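Local coordinates for nudix Hydrolase, RenU (Mycolicibacterium smegmatis, PDB 6UUF), which probably hydrolyses nucleoside diphosphate-linked substrates, possibly NADH, as a magnesium-dependent member of the Nudix hydrolase family, at residues F17-P31 against Q104-P117. The protein carries 3 engineered substitutions. Numbering follows the deposited sequence.
Sequences FWGRHGAAGLLLRAP and QWTYTTVIADAAEP
With CG anti to the backbone N (chi1 -168°), the Trp105 side chain swings its indole across to Phe17, Trp18 and Gly22. Phe17 CB lies over one face, 3.6 Å from Trp105 CD1, while Gly22 CA covers the opposite face; at the edge Trp105 NE1 donates to Trp18 O (3.0 Å), approaching from above the carbonyl plane. Shortening Trp105 to an alanine is likely to leave Trp18 O without this donor and to open a gap between Phe17 CB and Gly22 CA. Tyr107 reaches over Gly25, its OH 3.2 Å from Gly25 CA, where any side chain would collide. A water donates to Ala23 O and also bonds the hydroxyls of Thr106 and Thr108. At the far end, Arg29, bent at chi3 (-60°), lays its guanidinium beside the Asp113 carboxylate, the planes 30° apart. Arg29 NE and NH2 both grip Asp113 OD1, each at 2.8 Å; Arg89 pairs with Asp113 OD2, and Arg29 NH1 bonds Ile160 O. Leu26 and Val110 face helix 67-79, whereas Leu27 and Ile111 face helix 144-158. Backbone hydrogen bonds, from Ala23 N-Thr106 O to Ala114 N-Arg29 O, join strands 23-31 and 104-113 in parallel within the mixed sheet of the alpha/beta/alpha Nudix fold.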
loop_
_atom_site.group_PDB
_atom_site.type_symbol
_atom_site.label_atom_id
_atom_site.label_comp_id
_atom_site.label_asym_id
_atom_site.label_seq_id
_atom_site.Cartn_x
_atom_site.Cartn_y
_atom_site.Cartn_z
ATOM N N PHE A 17 13.637 -4.207 -10.748
ATOM C CA PHE A 17 12.461 -3.683 -10.075
ATOM C C PHE A 17 11.709 -2.817 -11.048
ATOM O O PHE A 17 12.322 -2.002 -11.745
ATOM C CB PHE A 17 12.903 -2.798 -8.949
ATOM C CG PHE A 17 13.556 -3.536 -7.830
ATOM C CD1 PHE A 17 14.887 -3.963 -7.924
ATOM C CD2 PHE A 17 12.842 -3.842 -6.688
ATOM C CE1 PHE A 17 15.484 -4.703 -6.899
ATOM C CE2 PHE A 17 13.454 -4.545 -5.641
ATOM C CZ PHE A 17 14.773 -5.000 -5.759
ATOM N N TRP A 18 10.395 -2.945 -11.075
ATOM C CA TRP A 18 9.596 -2.157 -11.960
ATOM C C TRP A 18 9.321 -0.740 -11.458
ATOM O O TRP A 18 8.857 -0.542 -10.321
ATOM C CB TRP A 18 8.260 -2.807 -12.190
ATOM C CG TRP A 18 7.513 -2.019 -13.185
ATOM C CD1 TRP A 18 6.466 -1.193 -12.953
ATOM C CD2 TRP A 18 7.803 -1.936 -14.571
ATOM N NE1 TRP A 18 6.058 -0.622 -14.118
ATOM C CE2 TRP A 18 6.869 -1.049 -15.133
ATOM C CE3 TRP A 18 8.763 -2.528 -15.396
ATOM C CZ2 TRP A 18 6.834 -0.767 -16.486
ATOM C CZ3 TRP A 18 8.762 -2.231 -16.717
ATOM C CH2 TRP A 18 7.795 -1.350 -17.267
ATOM N N GLY A 19 9.569 0.241 -12.323
ATOM C CA GLY A 19 9.149 1.608 -12.059
ATOM C C GLY A 19 10.313 2.486 -11.659
ATOM O O GLY A 19 10.820 2.442 -10.522
ATOM N N ARG A 20 10.736 3.298 -12.605
ATOM C CA ARG A 20 11.862 4.182 -12.397
ATOM C C ARG A 20 11.787 5.088 -11.183
ATOM O O ARG A 20 12.803 5.375 -10.555
ATOM C CB ARG A 20 12.075 4.993 -13.660
ATOM C CG ARG A 20 12.674 4.100 -14.733
ATOM C CD ARG A 20 13.424 4.847 -15.793
ATOM N NE ARG A 20 14.390 3.962 -16.447
ATOM C CZ ARG A 20 15.703 3.887 -16.193
ATOM N NH1 ARG A 20 16.426 3.026 -16.897
ATOM N NH2 ARG A 20 16.318 4.656 -15.288
ATOM N N HIS A 21 10.592 5.518 -10.837
ATOM C CA HIS A 21 10.383 6.408 -9.687
ATOM C C HIS A 21 9.891 5.642 -8.459
ATOM O O HIS A 21 9.320 6.245 -7.540
ATOM C CB HIS A 21 9.325 7.461 -10.073
ATOM C CG HIS A 21 9.608 8.171 -11.365
ATOM N ND1 HIS A 21 10.767 8.886 -11.577
ATOM C CD2 HIS A 21 8.862 8.319 -12.486
ATOM C CE1 HIS A 21 10.733 9.425 -12.785
ATOM N NE2 HIS A 21 9.585 9.105 -13.348
ATOM N N GLY A 22 10.057 4.317 -8.463
ATOM C CA GLY A 22 9.569 3.510 -7.391
ATOM C C GLY A 22 8.064 3.345 -7.432
ATOM O O GLY A 22 7.370 3.678 -8.434
ATOM N N ALA A 23 7.580 2.761 -6.354
ATOM C CA ALA A 23 6.181 2.458 -6.228
ATOM C C ALA A 23 5.698 2.966 -4.879
ATOM O O ALA A 23 6.507 3.277 -3.966
ATOM C CB ALA A 23 5.955 0.975 -6.347
ATOM N N ALA A 24 4.380 3.009 -4.766
ATOM C CA ALA A 24 3.714 3.471 -3.550
ATOM C C ALA A 24 2.449 2.676 -3.306
ATOM O O ALA A 24 1.757 2.304 -4.247
ATOM C CB ALA A 24 3.357 4.941 -3.670
ATOM N N GLY A 25 2.141 2.429 -2.038
ATOM C CA GLY A 25 0.894 1.748 -1.671
ATOM C C GLY A 25 0.147 2.463 -0.571
ATOM O O GLY A 25 0.779 3.108 0.278
ATOM N N LEU A 26 -1.187 2.317 -0.577
ATOM C CA LEU A 26 -2.035 2.911 0.421
ATOM C C LEU A 26 -2.351 1.970 1.552
ATOM O O LEU A 26 -2.964 0.941 1.334
ATOM C CB LEU A 26 -3.331 3.361 -0.209
ATOM C CG LEU A 26 -4.055 4.437 0.577
ATOM C CD1 LEU A 26 -3.269 5.730 0.734
ATOM C CD2 LEU A 26 -5.370 4.684 -0.154
ATOM N N LEU A 27 -1.959 2.351 2.765
ATOM C CA LEU A 27 -2.415 1.711 4.006
ATOM C C LEU A 27 -3.542 2.538 4.559
ATOM O O LEU A 27 -3.322 3.510 5.291
ATOM C CB LEU A 27 -1.259 1.626 5.006
ATOM C CG LEU A 27 -1.523 1.033 6.381
ATOM C CD1 LEU A 27 -2.192 -0.303 6.196
ATOM C CD2 LEU A 27 -0.196 0.809 7.125
ATOM N N LEU A 28 -4.752 2.186 4.162
ATOM C CA LEU A 28 -5.948 2.916 4.540
ATOM C C LEU A 28 -6.558 2.304 5.816
ATOM O O LEU A 28 -6.874 1.120 5.824
ATOM C CB LEU A 28 -6.975 2.857 3.431
ATOM C CG LEU A 28 -8.270 3.630 3.711
ATOM C CD1 LEU A 28 -8.039 5.121 4.036
ATOM C CD2 LEU A 28 -9.140 3.501 2.479
ATOM N N ARG A 29 -6.740 3.126 6.851
ATOM C CA ARG A 29 -7.274 2.707 8.148
ATOM C C ARG A 29 -8.688 3.158 8.322
ATOM O O ARG A 29 -9.045 4.250 7.863
ATOM C CB ARG A 29 -6.443 3.241 9.298
ATOM C CG ARG A 29 -4.943 2.965 9.145
ATOM C CD ARG A 29 -4.159 3.556 10.317
ATOM N NE ARG A 29 -4.308 5.019 10.442
ATOM C CZ ARG A 29 -3.813 5.733 11.451
ATOM N NH1 ARG A 29 -3.154 5.145 12.464
ATOM N NH2 ARG A 29 -4.002 7.041 11.461
ATOM N N ALA A 30 -9.500 2.313 8.959
ATOM C CA ALA A 30 -10.872 2.695 9.348
ATOM C C ALA A 30 -11.287 2.146 10.708
ATOM O O ALA A 30 -10.921 1.042 11.067
ATOM C CB ALA A 30 -11.905 2.310 8.292
ATOM N N PRO A 31 -12.053 2.940 11.470
ATOM C CA PRO A 31 -12.510 2.454 12.770
ATOM C C PRO A 31 -13.640 1.471 12.579
ATOM O O PRO A 31 -14.461 1.640 11.666
ATOM C CB PRO A 31 -13.019 3.717 13.461
ATOM C CG PRO A 31 -13.222 4.727 12.381
ATOM C CD PRO A 31 -12.728 4.194 11.087
ATOM N N GLN A 104 18.067 4.523 -7.796
ATOM C CA GLN A 104 17.404 4.039 -6.603
ATOM C C GLN A 104 16.009 3.524 -6.913
ATOM O O GLN A 104 15.355 3.935 -7.890
ATOM C CB GLN A 104 17.295 5.164 -5.587
ATOM C CG GLN A 104 17.041 4.664 -4.181
ATOM C CD GLN A 104 17.481 5.667 -3.149
ATOM O OE1 GLN A 104 17.037 6.808 -3.177
ATOM N NE2 GLN A 104 18.368 5.260 -2.243
ATOM N N TRP A 105 15.567 2.601 -6.085
ATOM C CA TRP A 105 14.206 2.168 -6.138
ATOM C C TRP A 105 13.685 2.181 -4.718
ATOM O O TRP A 105 14.335 1.687 -3.807
ATOM C CB TRP A 105 14.115 0.758 -6.708
ATOM C CG TRP A 105 12.748 0.394 -7.041
ATOM C CD1 TRP A 105 12.098 0.658 -8.205
ATOM C CD2 TRP A 105 11.815 -0.249 -6.196
ATOM N NE1 TRP A 105 10.826 0.148 -8.170
ATOM C CE2 TRP A 105 10.626 -0.413 -6.937
ATOM C CE3 TRP A 105 11.879 -0.760 -4.900
ATOM C CZ2 TRP A 105 9.515 -1.024 -6.417
ATOM C CZ3 TRP A 105 10.783 -1.362 -4.385
ATOM C CH2 TRP A 105 9.595 -1.490 -5.146
ATOM N N THR A 106 12.486 2.706 -4.540
ATOM C CA THR A 106 11.855 2.628 -3.234
ATOM C C THR A 106 10.404 2.244 -3.362
ATOM O O THR A 106 9.741 2.436 -4.423
ATOM C CB THR A 106 11.903 4.009 -2.554
ATOM O OG1 THR A 106 11.293 4.948 -3.438
ATOM C CG2 THR A 106 13.310 4.440 -2.263
ATOM N N TYR A 107 9.904 1.747 -2.243
ATOM C CA TYR A 107 8.499 1.556 -2.019
ATOM C C TYR A 107 8.127 2.440 -0.839
ATOM O O TYR A 107 8.746 2.308 0.258
ATOM C CB TYR A 107 8.172 0.094 -1.638
ATOM C CG TYR A 107 6.687 -0.173 -1.581
ATOM C CD1 TYR A 107 5.929 0.165 -0.466
ATOM C CD2 TYR A 107 6.032 -0.788 -2.638
ATOM C CE1 TYR A 107 4.568 -0.050 -0.425
ATOM C CE2 TYR A 107 4.670 -1.066 -2.584
ATOM C CZ TYR A 107 3.948 -0.679 -1.488
ATOM O OH TYR A 107 2.612 -0.936 -1.472
ATOM N N THR A 108 7.067 3.224 -1.035
ATOM C CA THR A 108 6.578 4.147 -0.052
ATOM C C THR A 108 5.165 3.781 0.343
ATOM O O THR A 108 4.241 3.755 -0.486
ATOM C CB THR A 108 6.597 5.582 -0.573
ATOM O OG1 THR A 108 7.923 5.961 -0.898
ATOM C CG2 THR A 108 6.087 6.557 0.482
ATOM N N THR A 109 4.991 3.534 1.637
ATOM C CA THR A 109 3.675 3.281 2.212
ATOM C C THR A 109 3.070 4.610 2.627
ATOM O O THR A 109 3.687 5.406 3.365
ATOM C CB THR A 109 3.750 2.314 3.429
ATOM O OG1 THR A 109 4.234 1.048 2.988
ATOM C CG2 THR A 109 2.385 2.122 4.043
ATOM N N VAL A 110 1.855 4.843 2.151
ATOM C CA VAL A 110 1.158 6.059 2.417
ATOM C C VAL A 110 0.022 5.649 3.351
ATOM O O VAL A 110 -0.913 4.927 2.946
ATOM C CB VAL A 110 0.666 6.671 1.087
ATOM C CG1 VAL A 110 -0.168 7.936 1.291
ATOM C CG2 VAL A 110 1.864 7.013 0.200
ATOM N N ILE A 111 0.104 6.114 4.600
ATOM C CA ILE A 111 -0.915 5.855 5.617
ATOM C C ILE A 111 -2.066 6.855 5.464
ATOM O O ILE A 111 -1.845 8.055 5.414
ATOM C CB ILE A 111 -0.292 5.989 7.031
ATOM C CG1 ILE A 111 0.934 5.036 7.139
ATOM C CG2 ILE A 111 -1.345 5.751 8.094
ATOM C CD1 ILE A 111 1.615 4.980 8.490
ATOM N N ALA A 112 -3.288 6.380 5.433
ATOM C CA ALA A 112 -4.430 7.278 5.327
ATOM C C ALA A 112 -5.567 6.745 6.167
ATOM O O ALA A 112 -5.568 5.546 6.506
ATOM C CB ALA A 112 -4.877 7.438 3.885
ATOM N N ASP A 113 -6.503 7.642 6.510
ATOM C CA ASP A 113 -7.711 7.326 7.279
ATOM C C ASP A 113 -9.029 7.571 6.508
ATOM O O ASP A 113 -9.163 8.512 5.739
ATOM C CB ASP A 113 -7.779 8.197 8.500
ATOM C CG ASP A 113 -6.613 7.995 9.446
ATOM O OD1 ASP A 113 -5.832 7.040 9.328
ATOM O OD2 ASP A 113 -6.473 8.844 10.333
ATOM N N ALA A 114 -9.994 6.698 6.727
ATOM C CA ALA A 114 -11.383 6.943 6.344
ATOM C C ALA A 114 -12.247 6.972 7.620
ATOM O O ALA A 114 -11.860 6.426 8.685
ATOM C CB ALA A 114 -11.859 5.833 5.443
ATOM N N ALA A 115 -13.427 7.582 7.501
ATOM C CA ALA A 115 -14.356 7.722 8.634
ATOM C C ALA A 115 -14.989 6.378 9.067
ATOM O O ALA A 115 -15.375 6.225 10.218
ATOM C CB ALA A 115 -15.432 8.752 8.300
ATOM N N GLU A 116 -15.049 5.405 8.159
ATOM C CA GLU A 116 -15.708 4.123 8.405
ATOM C C GLU A 116 -15.190 3.144 7.355
ATOM O O GLU A 116 -14.517 3.558 6.414
ATOM C CB GLU A 116 -17.221 4.272 8.284
ATOM C CG GLU A 116 -17.668 5.017 7.040
ATOM C CD GLU A 116 -19.131 4.815 6.753
ATOM O OE1 GLU A 116 -19.937 5.696 7.086
ATOM O OE2 GLU A 116 -19.474 3.754 6.216
ATOM N N PRO A 117 -15.478 1.849 7.505
ATOM C CA PRO A 117 -15.028 0.963 6.447
ATOM C C PRO A 117 -15.834 1.235 5.164
ATOM O O PRO A 117 -17.059 1.212 5.199
ATOM C CB PRO A 117 -15.288 -0.441 7.029
ATOM C CG PRO A 117 -15.416 -0.236 8.503
ATOM C CD PRO A 117 -16.115 1.094 8.593
HETATM O O HOH W 1 13.409 5.698 -7.887
HETATM O O HOH W 2 8.486 5.281 -3.486
#